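Local coordinates for capsid fiber protein (Bacillus phage phi29, PDB 6QYY) that forms the trimeric base of the head fibers on the phage capsid, and so probably attaches each fiber to the head shell, at residues A[3-8]-A[53-58]; A[63-68]-A[83-88]; A[76-81]-A[91-96]; A[97-102]-A[109-114]. One frame throughout, in Å; residues are numbered along the deposited sequence.

Contact 1 joins the two strands at one end of a mixed five-stranded sheet, whereas contacts 2, 3 and 4 all lie in a second, antiparallel sheet, their centres 8 to 10 Å from one another and 21 to 23 Å from that of contact 1. Contacts 2 and 3 hold neighbouring strands, 85-87 and 76-79, probably hydrogen-bonded from T78 N to V86 O, and contact 4 meets both through L110. Contact 1 is partly buried: an apolar face rests on a second subunit, and a polar face carries S4, T6, Q54 and N56. The other three are buried. Contact 2 is a single bridge with small side chains, contact 3 adds a threonine hydroxyl bond, and contact 4 is a hairpin with a valine-tyrosine CH-pi contact.

Contact 1. Residues A[3-8]-A[53-58]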
loop_
_atom_site.group_PDB
_atom_site.type_symbol
_atom_site.label_atom_id
_atom_site.label_comp_id
_atom_site.label_asym_id
_atom_site.label_seq_id
_atom_site.Cartn_x
_atom_site.Cartn_y
_atom_site.Cartn_z
ATOM N N VAL A 3 9.909 -8.597 5.363
ATOM C CA VAL A 3 11.111 -8.319 4.588
ATOM C C VAL A 3 12.063 -7.558 5.505
ATOM O O VAL A 3 11.652 -6.591 6.158
ATOM C CB VAL A 3 10.781 -7.507 3.319
ATOM C CG1 VAL A 3 12.025 -6.889 2.725
ATOM C CG2 VAL A 3 10.060 -8.379 2.287
ATOM N N SER A 4 13.322 -8.005 5.587
ATOM C CA SER A 4 14.266 -7.426 6.538
ATOM C C SER A 4 15.532 -6.955 5.837
ATOM O O SER A 4 15.932 -7.507 4.803
ATOM C CB SER A 4 14.661 -8.417 7.630
ATOM O OG SER A 4 13.529 -9.110 8.110
ATOM N N PHE A 5 16.165 -5.937 6.431
ATOM C CA PHE A 5 17.466 -5.446 6.002
ATOM C C PHE A 5 18.173 -4.808 7.191
ATOM O O PHE A 5 17.554 -4.453 8.200
ATOM C CB PHE A 5 17.349 -4.463 4.822
ATOM C CG PHE A 5 16.731 -3.115 5.166
ATOM C CD1 PHE A 5 17.540 -2.023 5.470
ATOM C CD2 PHE A 5 15.354 -2.926 5.111
ATOM C CE1 PHE A 5 16.985 -0.780 5.756
ATOM C CE2 PHE A 5 14.787 -1.687 5.401
ATOM C CZ PHE A 5 15.603 -0.611 5.729
ATOM N N THR A 6 19.488 -4.683 7.075
ATOM C CA THR A 6 20.276 -4.108 8.154
ATOM C C THR A 6 20.502 -2.628 7.886
ATOM O O THR A 6 20.730 -2.214 6.744
ATOM C CB THR A 6 21.600 -4.862 8.303
ATOM O OG1 THR A 6 21.304 -6.187 8.767
ATOM C CG2 THR A 6 22.527 -4.174 9.329
ATOM N N ALA A 7 20.386 -1.832 8.941
ATOM C CA ALA A 7 20.580 -0.398 8.863
ATOM C C ALA A 7 21.434 0.024 10.046
ATOM O O ALA A 7 21.613 -0.725 11.007
ATOM C CB ALA A 7 19.238 0.339 8.868
ATOM N N ARG A 8 21.961 1.236 9.969
ATOM C CA ARG A 8 22.682 1.841 11.080
ATOM C C ARG A 8 21.904 3.070 11.520
ATOM O O ARG A 8 21.446 3.848 10.685
ATOM C CB ARG A 8 24.120 2.218 10.679
ATOM C CG ARG A 8 24.953 2.742 11.833
ATOM C CD ARG A 8 26.420 2.950 11.447
ATOM N NE ARG A 8 27.042 1.788 10.802
ATOM C CZ ARG A 8 27.630 0.782 11.447
ATOM N NH1 ARG A 8 27.669 0.762 12.773
ATOM N NH2 ARG A 8 28.178 -0.214 10.765
ATOM N N THR A 53 21.086 -2.346 13.348
ATOM C CA THR A 53 19.763 -2.818 13.710
ATOM C C THR A 53 19.173 -3.531 12.507
ATOM O O THR A 53 19.489 -3.215 11.360
ATOM C CB THR A 53 18.835 -1.681 14.173
ATOM O OG1 THR A 53 17.639 -2.232 14.746
ATOM C CG2 THR A 53 18.462 -0.765 13.028
ATOM N N GLN A 54 18.328 -4.508 12.780
ATOM C CA GLN A 54 17.597 -5.197 11.726
ATOM C C GLN A 54 16.227 -4.545 11.608
ATOM O O GLN A 54 15.455 -4.536 12.575
ATOM C CB GLN A 54 17.478 -6.691 12.020
ATOM C CG GLN A 54 16.585 -7.423 11.038
ATOM C CD GLN A 54 17.072 -8.826 10.729
ATOM O OE1 GLN A 54 18.278 -9.093 10.715
ATOM N NE2 GLN A 54 16.129 -9.733 10.473
ATOM N N VAL A 55 15.938 -3.992 10.435
ATOM C CA VAL A 55 14.663 -3.326 10.174
ATOM C C VAL A 55 13.735 -4.339 9.523
ATOM O O VAL A 55 14.010 -4.810 8.418
ATOM C CB VAL A 55 14.846 -2.106 9.257
ATOM C CG1 VAL A 55 13.487 -1.434 9.011
ATOM C CG2 VAL A 55 15.861 -1.120 9.832
ATOM N N ASN A 56 12.627 -4.667 10.187
ATOM C CA ASN A 56 11.683 -5.643 9.658
ATOM C C ASN A 56 10.457 -4.908 9.132
ATOM O O ASN A 56 9.743 -4.255 9.898
ATOM C CB ASN A 56 11.285 -6.659 10.731
ATOM C CG ASN A 56 12.483 -7.431 11.270
ATOM O OD1 ASN A 56 13.341 -7.882 10.510
ATOM N ND2 ASN A 56 12.554 -7.563 12.584
ATOM N N MET A 57 10.211 -5.010 7.832
ATOM C CA MET A 57 9.085 -4.313 7.246
ATOM C C MET A 57 7.978 -5.301 6.897
ATOM O O MET A 57 8.238 -6.401 6.393
ATOM C CB MET A 57 9.503 -3.474 6.026
ATOM C CG MET A 57 10.436 -2.321 6.366
ATOM S SD MET A 57 11.125 -1.531 4.939
ATOM C CE MET A 57 9.610 -0.724 4.416
ATOM N N TYR A 58 6.750 -4.895 7.206
ATOM C CA TYR A 58 5.527 -5.680 7.132
ATOM C C TYR A 58 4.534 -5.035 6.173
ATOM O O TYR A 58 4.654 -3.847 5.851
ATOM C CB TYR A 58 4.892 -5.787 8.529
ATOM C CG TYR A 58 5.666 -6.727 9.423
ATOM C CD1 TYR A 58 5.446 -8.095 9.363
ATOM C CD2 TYR A 58 6.648 -6.251 10.293
ATOM C CE1 TYR A 58 6.162 -8.982 10.159
ATOM C CE2 TYR A 58 7.377 -7.138 11.108
ATOM C CZ TYR A 58 7.123 -8.499 11.028
ATOM O OH TYR A 58 7.818 -9.404 11.811
#
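Strands 3-8 and 53-57 run antiparallel, their axes 4.6 Å apart at closest approach and their directions 148° apart. V3, F5 and A7 form hydrogen-bonded pairs with M57, V55 and T53, while S4 and T6 make non-hydrogen-bonded pairs with N56 and Q54. Six backbone bonds result; M57 N to V3 O, at 2.7 Å, is the shortest. On the apolar face, CG of F5 sits between its backbone N and carbonyl carbon (chi1 70°), and the ring lies beside V55, whose CB stands over one face, 4.0 Å from the ring centroid and offset toward the rim. M57 SD meets the same ring in its plane, 3.7 Å from F5 CE2, a Met-aromatic contact at the edge. Strand 52-57 is the outermost strand, within this chain, of a mixed five-stranded sheet, and on the apolar face F5 and M57 also pack against V99 and A61 of a second subunit. V55 turns its other methyl, CG2, to A7 CB at 3.8 Å. The opposite face is polar: the hydroxyl S4 OG donates to N56 OD1 over 2.7 Å, from 25° out of the amide plane, and Q54 NE2 adds a weak bond to the same oxygen.

Contact 2. Residues A[63-68]-A[83-88]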
loop_
_atom_site.group_PDB
_atom_site.type_symbol
_atom_site.label_atom_id
_atom_site.label_comp_id
_atom_site.label_asym_id
_atom_site.label_seq_id
_atom_site.Cartn_x
_atom_site.Cartn_y
_atom_site.Cartn_z
ATOM N N TRP A 63 -0.356 1.573 11.462
ATOM C CA TRP A 63 0.866 1.710 12.259
ATOM C C TRP A 63 0.525 2.162 13.669
ATOM O O TRP A 63 -0.465 2.862 13.885
ATOM C CB TRP A 63 1.827 2.738 11.669
ATOM C CG TRP A 63 2.619 2.293 10.506
ATOM C CD1 TRP A 63 2.805 1.008 10.063
ATOM C CD2 TRP A 63 3.352 3.136 9.626
ATOM N NE1 TRP A 63 3.614 1.013 8.949
ATOM C CE2 TRP A 63 3.954 2.308 8.654
ATOM C CE3 TRP A 63 3.546 4.522 9.547
ATOM C CZ2 TRP A 63 4.751 2.822 7.621
ATOM C CZ3 TRP A 63 4.345 5.031 8.524
ATOM C CH2 TRP A 63 4.925 4.186 7.572
ATOM N N GLN A 64 1.370 1.778 14.628
ATOM C CA GLN A 64 1.311 2.303 15.986
ATOM C C GLN A 64 2.428 3.323 16.156
ATOM O O GLN A 64 3.604 2.987 15.970
ATOM C CB GLN A 64 1.461 1.179 17.013
ATOM C CG GLN A 64 0.260 0.321 17.099
ATOM C CD GLN A 64 0.518 -0.981 17.835
ATOM O OE1 GLN A 64 1.635 -1.513 17.874
ATOM N NE2 GLN A 64 -0.523 -1.496 18.414
ATOM N N VAL A 65 2.062 4.563 16.507
ATOM C CA VAL A 65 3.012 5.667 16.619
ATOM C C VAL A 65 2.722 6.483 17.876
ATOM O O VAL A 65 1.564 6.712 18.235
ATOM C CB VAL A 65 2.973 6.597 15.383
ATOM C CG1 VAL A 65 4.095 7.624 15.481
ATOM C CG2 VAL A 65 3.112 5.788 14.085
ATOM N N ILE A 66 3.780 6.956 18.531
ATOM C CA ILE A 66 3.607 7.857 19.668
ATOM C C ILE A 66 3.021 9.188 19.197
ATOM O O ILE A 66 3.503 9.791 18.231
ATOM C CB ILE A 66 4.948 8.082 20.387
ATOM C CG1 ILE A 66 5.489 6.748 20.955
ATOM C CG2 ILE A 66 4.772 9.083 21.508
ATOM C CD1 ILE A 66 4.618 6.170 22.009
ATOM N N ALA A 67 1.982 9.658 19.895
ATOM C CA ALA A 67 1.391 10.963 19.599
ATOM C C ALA A 67 2.280 12.097 20.101
ATOM O O ALA A 67 2.677 12.125 21.271
ATOM C CB ALA A 67 0.010 11.077 20.242
ATOM N N GLY A 68 2.568 13.056 19.221
ATOM C CA GLY A 68 3.284 14.252 19.644
ATOM C C GLY A 68 2.429 15.331 20.272
ATOM O O GLY A 68 2.976 16.268 20.856
ATOM N N GLY A 83 9.899 12.408 15.577
ATOM C CA GLY A 83 9.295 11.253 14.929
ATOM C C GLY A 83 7.944 10.836 15.468
ATOM O O GLY A 83 7.498 9.708 15.211
ATOM N N THR A 84 7.283 11.707 16.219
ATOM C CA THR A 84 5.939 11.424 16.675
ATOM C C THR A 84 4.952 11.731 15.556
ATOM O O THR A 84 5.312 12.261 14.498
ATOM C CB THR A 84 5.614 12.245 17.926
ATOM O OG1 THR A 84 5.659 13.659 17.628
ATOM C CG2 THR A 84 6.600 11.944 19.027
ATOM N N ALA A 85 3.693 11.386 15.794
ATOM C CA ALA A 85 2.603 11.711 14.884
ATOM C C ALA A 85 1.743 12.811 15.488
ATOM O O ALA A 85 1.434 12.773 16.684
ATOM C CB ALA A 85 1.744 10.482 14.597
ATOM N N VAL A 86 1.360 13.792 14.669
ATOM C CA VAL A 86 0.541 14.917 15.152
ATOM C C VAL A 86 -0.510 15.265 14.112
ATOM O O VAL A 86 -0.363 14.981 12.914
ATOM C CB VAL A 86 1.397 16.171 15.458
ATOM C CG1 VAL A 86 2.446 15.868 16.537
ATOM C CG2 VAL A 86 2.037 16.708 14.178
ATOM N N PRO A 87 -1.608 15.888 14.555
ATOM C CA PRO A 87 -2.620 16.366 13.604
ATOM C C PRO A 87 -2.067 17.434 12.668
ATOM O O PRO A 87 -1.166 18.202 13.015
ATOM C CB PRO A 87 -3.713 16.948 14.509
ATOM C CG PRO A 87 -3.497 16.306 15.841
ATOM C CD PRO A 87 -2.019 16.114 15.953
ATOM N N THR A 88 -2.617 17.465 11.460
ATOM C CA THR A 88 -2.346 18.525 10.500
ATOM C C THR A 88 -3.558 18.660 9.595
ATOM O O THR A 88 -4.439 17.796 9.574
ATOM C CB THR A 88 -1.078 18.251 9.669
ATOM O OG1 THR A 88 -0.745 19.413 8.894
ATOM C CG2 THR A 88 -1.293 17.074 8.725
#
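I66 O accepts A85 N at 2.9 Å and G68 N reaches A85 O at 2.8 Å, two nearly straight bonds on either side of A67 that form a single bridge between A67 and A85, although the touching parts run 70° apart. The contact joins the last residues of outer strand 62-66, and the turn after it, to strand 85-87, the other outermost strand of the five-stranded antiparallel sheet, so the two ends of the sheet meet here. The second bond is the more tilted, its donor 37° above the carbonyl plane of A85. Beside the bridge V65 supplies the apolar contact: its CG1, anti to the backbone N (chi1 -173°), lies 3.8 Å from A85 CB, and the valine also packs on L110 of the neighbouring strand. T84 fits closely against the turn, with CB 3.3 Å from I66 O. Its hydroxyl takes the crowded position between backbone N and carbonyl carbon and is hydrogen-bonded to K81 O within its own loop. With no side chain there, the glycine backbone is approached from two directions: T84 OG1 comes to 3.2 Å from G68 CA, and V86 CG1 to 3.6 Å from that same carbon.

Contact 3. Residues A[76-81]-A[91-96]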
loop_
_atom_site.group_PDB
_atom_site.type_symbol
_atom_site.label_atom_id
_atom_site.label_comp_id
_atom_site.label_asym_id
_atom_site.label_seq_id
_atom_site.Cartn_x
_atom_site.Cartn_y
_atom_site.Cartn_z
ATOM N N ASN A 76 -6.417 13.776 10.590
ATOM C CA ASN A 76 -5.336 13.513 9.657
ATOM C C ASN A 76 -3.999 13.834 10.307
ATOM O O ASN A 76 -3.877 14.805 11.058
ATOM C CB ASN A 76 -5.517 14.331 8.387
ATOM C CG ASN A 76 -6.844 14.072 7.736
ATOM O OD1 ASN A 76 -7.116 12.946 7.323
ATOM N ND2 ASN A 76 -7.681 15.101 7.640
ATOM N N LEU A 77 -2.994 13.018 9.997
ATOM C CA LEU A 77 -1.736 13.000 10.730
ATOM C C LEU A 77 -0.545 13.227 9.813
ATOM O O LEU A 77 -0.527 12.755 8.670
ATOM C CB LEU A 77 -1.552 11.652 11.445
ATOM C CG LEU A 77 -2.634 11.314 12.462
ATOM C CD1 LEU A 77 -2.348 9.960 13.108
ATOM C CD2 LEU A 77 -2.732 12.396 13.546
ATOM N N THR A 78 0.467 13.915 10.352
ATOM C CA THR A 78 1.790 14.076 9.758
ATOM C C THR A 78 2.844 13.867 10.841
ATOM O O THR A 78 2.526 13.643 12.010
ATOM C CB THR A 78 1.957 15.470 9.129
ATOM O OG1 THR A 78 3.151 15.496 8.328
ATOM C CG2 THR A 78 2.070 16.521 10.227
ATOM N N THR A 79 4.110 13.949 10.448
ATOM C CA THR A 79 5.204 13.812 11.398
ATOM C C THR A 79 5.343 15.074 12.247
ATOM O O THR A 79 5.375 16.188 11.717
ATOM C CB THR A 79 6.506 13.545 10.647
ATOM O OG1 THR A 79 6.330 12.425 9.781
ATOM C CG2 THR A 79 7.638 13.251 11.618
ATOM N N GLY A 80 5.412 14.900 13.564
ATOM C CA GLY A 80 5.713 15.977 14.495
ATOM C C GLY A 80 7.171 15.989 14.917
ATOM O O GLY A 80 8.062 15.570 14.168
ATOM N N LYS A 81 7.423 16.488 16.128
ATOM C CA LYS A 81 8.772 16.479 16.691
ATOM C C LYS A 81 9.197 15.062 17.089
ATOM O O LYS A 81 8.381 14.251 17.535
ATOM C CB LYS A 81 8.844 17.373 17.926
ATOM C CG LYS A 81 8.223 18.754 17.785
ATOM C CD LYS A 81 8.757 19.508 16.591
ATOM C CE LYS A 81 8.372 20.993 16.654
ATOM N NZ LYS A 81 8.818 21.665 17.899
ATOM N N PRO A 91 -2.750 18.985 3.236
ATOM C CA PRO A 91 -2.893 17.703 2.529
ATOM C C PRO A 91 -1.577 17.151 2.016
ATOM O O PRO A 91 -1.416 15.926 1.963
ATOM C CB PRO A 91 -3.854 18.033 1.377
ATOM C CG PRO A 91 -4.393 19.406 1.670
ATOM C CD PRO A 91 -3.379 20.097 2.507
ATOM N N SER A 92 -0.612 18.007 1.673
ATOM C CA SER A 92 0.642 17.510 1.117
ATOM C C SER A 92 1.542 16.826 2.143
ATOM O O SER A 92 2.561 16.249 1.750
ATOM C CB SER A 92 1.408 18.653 0.458
ATOM O OG SER A 92 1.681 19.675 1.397
ATOM N N THR A 93 1.217 16.878 3.432
ATOM C CA THR A 93 2.040 16.237 4.452
ATOM C C THR A 93 1.315 15.129 5.191
ATOM O O THR A 93 1.910 14.508 6.086
ATOM C CB THR A 93 2.536 17.255 5.485
ATOM O OG1 THR A 93 1.417 17.728 6.247
ATOM C CG2 THR A 93 3.263 18.427 4.803
ATOM N N VAL A 94 0.054 14.864 4.855
ATOM C CA VAL A 94 -0.689 13.801 5.518
ATOM C C VAL A 94 -0.178 12.447 5.050
ATOM O O VAL A 94 0.019 12.220 3.849
ATOM C CB VAL A 94 -2.190 13.943 5.240
ATOM C CG1 VAL A 94 -2.927 12.723 5.750
ATOM C CG2 VAL A 94 -2.723 15.202 5.900
ATOM N N PHE A 95 0.036 11.533 5.993
ATOM C CA PHE A 95 0.372 10.161 5.653
ATOM C C PHE A 95 -0.605 9.162 6.247
ATOM O O PHE A 95 -0.472 7.966 5.984
ATOM C CB PHE A 95 1.811 9.802 6.093
ATOM C CG PHE A 95 1.974 9.583 7.584
ATOM C CD1 PHE A 95 1.849 8.308 8.145
ATOM C CD2 PHE A 95 2.308 10.641 8.422
ATOM C CE1 PHE A 95 2.005 8.107 9.522
ATOM C CE2 PHE A 95 2.465 10.451 9.794
ATOM C CZ PHE A 95 2.311 9.177 10.348
ATOM N N GLY A 96 -1.597 9.609 7.006
ATOM C CA GLY A 96 -2.531 8.667 7.590
ATOM C C GLY A 96 -3.575 9.400 8.392
ATOM O O GLY A 96 -3.561 10.629 8.491
#
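T78 OG1 donates to T93 O over 2.7 Å, tying strand 76-79 to the loop that leads into strand 96-98. In the antiparallel five-stranded sheet these two strands are neighbours. F95 N of the loop bonds to L77 O at 3.0 Å, nearly in line with the carbonyl, and L77 N bonds to G96 O, at the start of strand 96-98, at 2.9 Å and more bent. The threonine hydroxyl is carried to T93 because OG1 stands anti to its backbone N (chi1 -168°); it approaches from 40° above the T93 carbonyl plane. T93 CB lies 3.4 Å from T78 OG1, and the two threonine side chains cross obliquely. T93 OG1 itself is hydrogen-bonded to D90 O, so both hydroxyls have partners. L77 O receives a further approach from V94 CA. V94 packs its methyls on the aliphatic CB of N76, CG2 coming to 3.8 Å, while the amide of N76 turns to L117 N through OD1. Toward strand 76-79 the F95 ring meets mainly backbone, and the F95 side chain also touches L18 and L110 of other strands. At the ring's edge, close to its plane, F95 CE2 lies 3.6 Å from T78 C.

Contact 4. Residues A[97-102]-A[109-114]; sequences YAVEEA and TLVISR
Y97 and V111 satisfy each other's backbone: Y97 N donates to V111 O over 3.0 Å, and V111 N returns a bond to Y97 O over 2.8 Å. The latter lies in the carbonyl plane, as does the third, V99 N to T109 O at 3.1 Å and 169°. Between them A98 and L110 form a non-hydrogen-bonded pair, where the backbone of L110 instead bonds W63 on the next strand and that of A98 bonds G74 and D75. Y97 O is also met by L110 CA at 3.2 Å, a CA-H...O contact. Of the side chains, the Y97 ring, its CG between backbone N and carbonyl carbon (chi1 55°), lies alongside V111, whose CB sits over one face 3.8 Å from the centroid, offset toward the rim. V111 CG1 then touches the phenol oxygen, Y97 OH, at 3.3 Å, while V111 CG2 meets V99 CG1. Y21 of a third subunit packs on Y97, and its V3 on V99 and T109. Farther along, S113 CB flanks the ring, and S113 OG is hydrogen-bonded to S115. R114 NH1 serves two carbonyls, V94 O and P91 O, both in the loop that leads into strand 96-98. The pairing is that of an antiparallel beta hairpin, strands 96-98 and 107-112, within the five-stranded sheet.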
loop_
_atom_site.group_PDB
_atom_site.type_symbol
_atom_site.label_atom_id
_atom_site.label_comp_id
_atom_site.label_asym_id
_atom_site.label_seq_id
_atom_site.Cartn_x
_atom_site.Cartn_y
_atom_site.Cartn_z
ATOM N N TYR A 97 -4.498 8.624 8.962
ATOM C CA TYR A 97 -5.538 9.190 9.802
ATOM C C TYR A 97 -5.719 8.321 11.035
ATOM O O TYR A 97 -5.531 7.101 10.993
ATOM C CB TYR A 97 -6.879 9.350 9.042
ATOM C CG TYR A 97 -7.419 8.093 8.400
ATOM C CD1 TYR A 97 -8.207 7.206 9.122
ATOM C CD2 TYR A 97 -7.167 7.806 7.059
ATOM C CE1 TYR A 97 -8.724 6.058 8.538
ATOM C CE2 TYR A 97 -7.684 6.664 6.459
ATOM C CZ TYR A 97 -8.456 5.791 7.208
ATOM O OH TYR A 97 -8.956 4.656 6.633
ATOM N N ALA A 98 -6.082 8.965 12.138
ATOM C CA ALA A 98 -6.185 8.267 13.409
ATOM C C ALA A 98 -7.515 7.535 13.502
ATOM O O ALA A 98 -8.558 8.083 13.146
ATOM C CB ALA A 98 -6.053 9.259 14.566
ATOM N N VAL A 99 -7.479 6.287 13.969
ATOM C CA VAL A 99 -8.696 5.541 14.270
ATOM C C VAL A 99 -8.826 5.239 15.743
ATOM O O VAL A 99 -9.781 4.555 16.150
ATOM C CB VAL A 99 -8.793 4.244 13.442
ATOM C CG1 VAL A 99 -8.887 4.591 11.958
ATOM C CG2 VAL A 99 -7.614 3.321 13.716
ATOM N N GLU A 100 -7.886 5.705 16.556
ATOM C CA GLU A 100 -8.002 5.704 18.003
ATOM C C GLU A 100 -7.670 7.101 18.508
ATOM O O GLU A 100 -7.028 7.900 17.819
ATOM C CB GLU A 100 -7.076 4.662 18.656
ATOM C CG GLU A 100 -7.306 3.212 18.194
ATOM C CD GLU A 100 -8.707 2.687 18.520
ATOM O OE1 GLU A 100 -9.343 3.208 19.465
ATOM O OE2 GLU A 100 -9.171 1.745 17.833
ATOM N N GLU A 101 -8.142 7.393 19.712
ATOM C CA GLU A 101 -7.844 8.634 20.408
ATOM C C GLU A 101 -6.544 8.470 21.186
ATOM O O GLU A 101 -6.281 7.404 21.749
ATOM C CB GLU A 101 -9.004 8.970 21.349
ATOM C CG GLU A 101 -8.879 10.242 22.147
ATOM C CD GLU A 101 -10.131 10.512 22.964
ATOM O OE1 GLU A 101 -11.137 9.795 22.763
ATOM O OE2 GLU A 101 -10.116 11.439 23.800
ATOM N N ALA A 102 -5.722 9.518 21.218
ATOM C CA ALA A 102 -4.483 9.424 21.981
ATOM C C ALA A 102 -4.086 10.794 22.505
ATOM O O ALA A 102 -4.060 11.765 21.748
ATOM C CB ALA A 102 -3.353 8.823 21.128
ATOM N N THR A 109 -3.085 4.538 16.994
ATOM C CA THR A 109 -3.184 3.639 15.857
ATOM C C THR A 109 -3.736 4.430 14.682
ATOM O O THR A 109 -4.809 5.040 14.790
ATOM C CB THR A 109 -4.086 2.446 16.153
ATOM O OG1 THR A 109 -3.624 1.792 17.333
ATOM C CG2 THR A 109 -4.033 1.460 14.995
ATOM N N LEU A 110 -3.012 4.422 13.573
ATOM C CA LEU A 110 -3.403 5.194 12.398
ATOM C C LEU A 110 -3.418 4.306 11.168
ATOM O O LEU A 110 -2.669 3.328 11.075
ATOM C CB LEU A 110 -2.461 6.371 12.142
ATOM C CG LEU A 110 -0.990 6.031 11.860
ATOM C CD1 LEU A 110 -0.716 5.936 10.336
ATOM C CD2 LEU A 110 -0.071 7.058 12.506
ATOM N N VAL A 111 -4.279 4.663 10.231
ATOM C CA VAL A 111 -4.397 3.964 8.962
ATOM C C VAL A 111 -3.574 4.734 7.938
ATOM O O VAL A 111 -3.764 5.942 7.754
ATOM C CB VAL A 111 -5.868 3.859 8.523
ATOM C CG1 VAL A 111 -5.954 3.391 7.079
ATOM C CG2 VAL A 111 -6.647 2.923 9.430
ATOM N N ILE A 112 -2.665 4.043 7.267
ATOM C CA ILE A 112 -1.804 4.705 6.294
ATOM C C ILE A 112 -2.624 5.099 5.070
ATOM O O ILE A 112 -3.308 4.265 4.459
ATOM C CB ILE A 112 -0.635 3.790 5.907
ATOM C CG1 ILE A 112 0.215 3.486 7.134
ATOM C CG2 ILE A 112 0.200 4.422 4.798
ATOM C CD1 ILE A 112 0.953 2.139 7.026
ATOM N N SER A 113 -2.545 6.377 4.700
ATOM C CA SER A 113 -3.340 6.923 3.605
ATOM C C SER A 113 -2.806 8.302 3.244
ATOM O O SER A 113 -2.649 9.151 4.128
ATOM C CB SER A 113 -4.819 7.006 4.006
ATOM O OG SER A 113 -5.596 7.639 3.000
ATOM N N ARG A 114 -2.508 8.550 1.970
ATOM C CA ARG A 114 -2.039 9.883 1.610
ATOM C C ARG A 114 -3.181 10.864 1.367
ATOM O O ARG A 114 -2.914 12.048 1.137
ATOM C CB ARG A 114 -1.115 9.812 0.388
ATOM C CG ARG A 114 0.325 9.412 0.751
ATOM C CD ARG A 114 1.149 10.609 1.216
ATOM N NE ARG A 114 1.237 11.644 0.188
ATOM C CZ ARG A 114 0.686 12.855 0.280
ATOM N NH1 ARG A 114 -0.000 13.206 1.365
ATOM N NH2 ARG A 114 0.817 13.723 -0.720
#